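Local coordinates for protein possible galactose mutarotase (Streptomyces platensis subsp. rosaceus, PDB 4RNL) that is of unverified function but probably interconverts the alpha and beta anomers of galactose or a related aldose, at residues 54-66 against 181-193. Numbering follows the deposited sequence. Where two conformers were deposited one is given.
Sequences DGMRGQLALGFAD and NHTYLNLGGDGSG
The Y184 ring meets L62 obliquely: CD1 of L62 lies 3.9 Å from CG of Y184, while the water joining L62 O to Y184 N sits at the ring edge, in its plane. The Q59 amide and D190 carboxylate planes stand 62° apart. NE2 of Q59 makes a weak bond to OD1 of D190 (3.1 Å) and a straighter one to A61 O (2.9 Å), close to the amide plane; OE1 accepts A61 N from above its carbonyl plane, and V48 N as well. With CG anti to N (chi1 -155°), the bend at chi2 turns the amide onto the backbone of A61. A leucine here would probably leave A61 N and O without these mates and D190 without its amide neighbour. OD1 of D190 also hydrogen-bonds S295 OG, and OD2 Y299 OH. Three backbone hydrogen bonds cross: D190 N to Q59 O, N186 N to L60 O (nearly linear) and L62 N to Y184 O. L60 CD1 packs on L187 CD2, and both side chains touch F340 of strand 332-342. Residues 59-62, on and past edge strand 57-59 (beside 45-51) of one antiparallel sheet in this chain, join 184-190, on and past strand 180-185, paired with 305-310 in another.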
loop_
_atom_site.group_PDB
_atom_site.type_symbol
_atom_site.label_atom_id
_atom_site.label_comp_id
_atom_site.label_asym_id
_atom_site.label_seq_id
_atom_site.Cartn_x
_atom_site.Cartn_y
_atom_site.Cartn_z
ATOM N N ASP A 54 18.297 14.323 -14.342
ATOM C CA ASP A 54 19.585 14.183 -15.032
ATOM C C ASP A 54 19.791 12.750 -15.530
ATOM O O ASP A 54 20.820 12.428 -16.137
ATOM C CB ASP A 54 20.752 14.581 -14.115
ATOM C CG ASP A 54 20.688 16.030 -13.679
ATOM O OD1 ASP A 54 20.165 16.859 -14.452
ATOM O OD2 ASP A 54 21.162 16.339 -12.563
ATOM N N GLY A 55 18.809 11.899 -15.272
ATOM C CA GLY A 55 18.849 10.519 -15.718
ATOM C C GLY A 55 19.492 9.570 -14.727
ATOM O O GLY A 55 19.696 8.401 -15.037
HETATM N N MSE A 56 19.806 10.060 -13.532
HETATM C CA MSE A 56 20.497 9.235 -12.539
HETATM C C MSE A 56 19.549 8.378 -11.711
HETATM O O MSE A 56 18.609 8.874 -11.092
HETATM C CB MSE A 56 21.354 10.096 -11.609
HETATM C CG MSE A 56 22.135 9.286 -10.575
HETATM SE SE MSE A 56 23.546 8.154 -11.332
HETATM C CE MSE A 56 24.124 7.241 -9.706
ATOM N N ARG A 57 19.797 7.073 -11.700
ATOM C CA ARG A 57 18.957 6.151 -10.938
ATOM C C ARG A 57 19.122 6.349 -9.424
ATOM O O ARG A 57 20.228 6.585 -8.940
ATOM C CB ARG A 57 19.298 4.709 -11.334
ATOM C CG ARG A 57 18.537 3.645 -10.571
ATOM C CD ARG A 57 18.747 2.264 -11.211
ATOM N NE ARG A 57 17.813 2.015 -12.314
ATOM C CZ ARG A 57 17.624 0.830 -12.892
ATOM N NH1 ARG A 57 18.313 -0.229 -12.485
ATOM N NH2 ARG A 57 16.741 0.703 -13.878
ATOM N N GLY A 58 18.020 6.267 -8.682
ATOM C CA GLY A 58 18.075 6.357 -7.231
ATOM C C GLY A 58 16.979 5.529 -6.591
ATOM O O GLY A 58 15.902 5.365 -7.177
ATOM N N GLN A 59 17.246 5.001 -5.398
ATOM C CA GLN A 59 16.288 4.121 -4.705
ATOM C C GLN A 59 15.342 4.981 -3.889
ATOM O O GLN A 59 15.793 5.829 -3.112
ATOM C CB GLN A 59 17.038 3.144 -3.792
ATOM C CG GLN A 59 16.273 1.844 -3.498
ATOM C CD GLN A 59 15.045 2.075 -2.631
ATOM O OE1 GLN A 59 13.934 1.665 -2.985
ATOM N NE2 GLN A 59 15.240 2.737 -1.489
ATOM N N LEU A 60 14.036 4.764 -4.058
ATOM C CA LEU A 60 13.032 5.685 -3.534
ATOM C C LEU A 60 12.162 5.121 -2.411
ATOM O O LEU A 60 11.538 5.880 -1.672
ATOM C CB LEU A 60 12.104 6.151 -4.668
ATOM C CG LEU A 60 12.774 6.568 -5.989
ATOM C CD1 LEU A 60 11.713 7.012 -6.995
ATOM C CD2 LEU A 60 13.779 7.689 -5.757
ATOM N N ALA A 61 12.079 3.801 -2.290
ATOM C CA ALA A 61 11.131 3.231 -1.317
ATOM C C ALA A 61 11.740 3.086 0.081
ATOM O O ALA A 61 12.905 2.722 0.210
ATOM C CB ALA A 61 10.607 1.883 -1.814
ATOM N N LEU A 62 10.964 3.374 1.130
ATOM C CA LEU A 62 11.434 3.079 2.480
ATOM C C LEU A 62 11.465 1.567 2.635
ATOM O O LEU A 62 10.514 0.873 2.270
ATOM C CB LEU A 62 10.522 3.693 3.554
ATOM C CG LEU A 62 10.363 5.217 3.564
ATOM C CD1 LEU A 62 9.715 5.672 4.868
ATOM C CD2 LEU A 62 11.698 5.927 3.343
ATOM N N GLY A 63 12.561 1.041 3.159
ATOM C CA GLY A 63 12.675 -0.398 3.297
ATOM C C GLY A 63 13.968 -0.788 3.978
ATOM O O GLY A 63 14.664 0.053 4.550
ATOM N N PHE A 64 14.304 -2.069 3.894
ATOM C CA PHE A 64 15.520 -2.578 4.515
ATOM C C PHE A 64 16.311 -3.375 3.500
ATOM O O PHE A 64 15.741 -3.922 2.546
ATOM C CB PHE A 64 15.178 -3.500 5.683
ATOM C CG PHE A 64 14.345 -2.852 6.754
ATOM C CD1 PHE A 64 14.875 -1.841 7.548
ATOM C CD2 PHE A 64 13.042 -3.283 6.991
ATOM C CE1 PHE A 64 14.114 -1.256 8.549
ATOM C CE2 PHE A 64 12.271 -2.702 7.989
ATOM C CZ PHE A 64 12.810 -1.689 8.772
ATOM N N ALA A 65 17.619 -3.452 3.726
ATOM C CA ALA A 65 18.518 -4.204 2.861
ATOM C C ALA A 65 18.339 -5.705 3.051
ATOM O O ALA A 65 18.635 -6.487 2.146
ATOM C CB ALA A 65 19.966 -3.806 3.133
ATOM N N ASP A 66 17.844 -6.101 4.222
ATOM C CA ASP A 66 17.862 -7.507 4.615
ATOM C C ASP A 66 16.515 -8.023 5.114
ATOM O O ASP A 66 15.715 -7.267 5.659
ATOM C CB ASP A 66 18.906 -7.719 5.710
ATOM C CG ASP A 66 18.555 -6.988 6.991
ATOM O OD1 ASP A 66 18.303 -5.763 6.930
ATOM O OD2 ASP A 66 18.522 -7.646 8.057
ATOM N N ASN A 181 -1.300 -1.768 -1.198
ATOM C CA ASN A 181 0.141 -1.863 -1.010
ATOM C C ASN A 181 0.606 -0.660 -0.210
ATOM O O ASN A 181 0.230 0.480 -0.504
ATOM C CB ASN A 181 0.890 -1.951 -2.337
ATOM C CG ASN A 181 2.379 -2.152 -2.122
ATOM O OD1 ASN A 181 3.118 -1.192 -1.918
ATOM N ND2 ASN A 181 2.809 -3.409 -2.090
ATOM N N HIS A 182 1.415 -0.921 0.808
ATOM C CA HIS A 182 1.781 0.088 1.795
ATOM C C HIS A 182 3.184 0.650 1.524
ATOM O O HIS A 182 3.921 0.971 2.452
ATOM C CB HIS A 182 1.722 -0.558 3.178
ATOM C CG HIS A 182 1.485 0.404 4.301
ATOM N ND1 HIS A 182 2.346 1.439 4.591
ATOM C CD2 HIS A 182 0.502 0.460 5.234
ATOM C CE1 HIS A 182 1.898 2.104 5.641
ATOM N NE2 HIS A 182 0.782 1.527 6.055
ATOM N N THR A 183 3.558 0.759 0.252
ATOM C CA THR A 183 4.833 1.385 -0.115
ATOM C C THR A 183 4.880 2.840 0.391
ATOM O O THR A 183 3.904 3.583 0.254
ATOM C CB THR A 183 5.036 1.338 -1.655
ATOM O OG1 THR A 183 5.412 0.004 -2.055
ATOM C CG2 THR A 183 6.125 2.302 -2.102
ATOM N N TYR A 184 5.991 3.234 1.012
ATOM C CA TYR A 184 6.255 4.645 1.285
ATOM C C TYR A 184 7.340 5.089 0.311
ATOM O O TYR A 184 8.342 4.371 0.106
ATOM C CB TYR A 184 6.866 4.880 2.669
ATOM C CG TYR A 184 6.152 4.400 3.916
ATOM C CD1 TYR A 184 5.973 3.042 4.169
ATOM C CD2 TYR A 184 5.752 5.309 4.891
ATOM C CE1 TYR A 184 5.371 2.609 5.342
ATOM C CE2 TYR A 184 5.157 4.888 6.063
ATOM C CZ TYR A 184 4.974 3.539 6.282
ATOM O OH TYR A 184 4.390 3.116 7.456
ATOM N N LEU A 185 7.185 6.288 -0.241
ATOM C CA LEU A 185 8.147 6.803 -1.204
ATOM C C LEU A 185 8.764 8.121 -0.753
ATOM O O LEU A 185 8.105 8.976 -0.156
ATOM C CB LEU A 185 7.484 6.989 -2.576
ATOM C CG LEU A 185 7.055 5.702 -3.280
ATOM C CD1 LEU A 185 6.142 6.026 -4.444
ATOM C CD2 LEU A 185 8.287 4.915 -3.735
ATOM N N ASN A 186 10.056 8.267 -1.018
ATOM C CA ASN A 186 10.702 9.573 -0.994
ATOM C C ASN A 186 11.317 9.749 -2.380
ATOM O O ASN A 186 12.290 9.070 -2.722
ATOM C CB ASN A 186 11.781 9.639 0.101
ATOM C CG ASN A 186 12.367 11.037 0.272
ATOM O OD1 ASN A 186 12.622 11.741 -0.712
ATOM N ND2 ASN A 186 12.596 11.441 1.517
ATOM N N LEU A 187 10.741 10.643 -3.180
ATOM C CA LEU A 187 11.144 10.789 -4.585
ATOM C C LEU A 187 12.539 11.396 -4.727
ATOM O O LEU A 187 13.118 11.393 -5.814
ATOM C CB LEU A 187 10.105 11.609 -5.370
ATOM C CG LEU A 187 8.698 11.007 -5.396
ATOM C CD1 LEU A 187 7.726 11.850 -6.218
ATOM C CD2 LEU A 187 8.759 9.570 -5.942
ATOM N N GLY A 188 13.087 11.901 -3.621
ATOM C CA GLY A 188 14.452 12.412 -3.603
ATOM C C GLY A 188 15.442 11.348 -3.160
ATOM O O GLY A 188 16.654 11.587 -3.105
ATOM N N GLY A 189 14.923 10.164 -2.849
ATOM C CA GLY A 189 15.737 9.064 -2.337
ATOM C C GLY A 189 15.411 8.768 -0.882
ATOM O O GLY A 189 15.196 9.698 -0.099
ATOM N N ASP A 190 15.387 7.489 -0.502
ATOM C CA ASP A 190 14.944 7.119 0.849
ATOM C C ASP A 190 15.873 7.648 1.932
ATOM O O ASP A 190 15.476 7.774 3.087
ATOM C CB ASP A 190 14.787 5.598 0.997
ATOM C CG ASP A 190 16.108 4.874 0.985
ATOM O OD1 ASP A 190 16.805 4.931 -0.055
ATOM O OD2 ASP A 190 16.464 4.239 2.010
ATOM N N GLY A 191 17.107 7.967 1.565
ATOM C CA GLY A 191 18.051 8.490 2.540
ATOM C C GLY A 191 18.170 10.003 2.526
ATOM O O GLY A 191 19.056 10.559 3.174
ATOM N N SER A 192 17.280 10.682 1.804
ATOM C CA SER A 192 17.454 12.128 1.581
ATOM C C SER A 192 16.854 13.016 2.663
ATOM O O SER A 192 16.886 14.244 2.551
ATOM C CB SER A 192 16.892 12.543 0.216
ATOM O OG SER A 192 15.484 12.339 0.168
ATOM N N GLY A 193 16.301 12.413 3.707
ATOM C CA GLY A 193 15.715 13.195 4.784
ATOM C C GLY A 193 14.208 13.252 4.647
ATOM O O GLY A 193 13.592 12.276 4.214
HETATM O O HOH W 1 7.876 1.156 1.302
#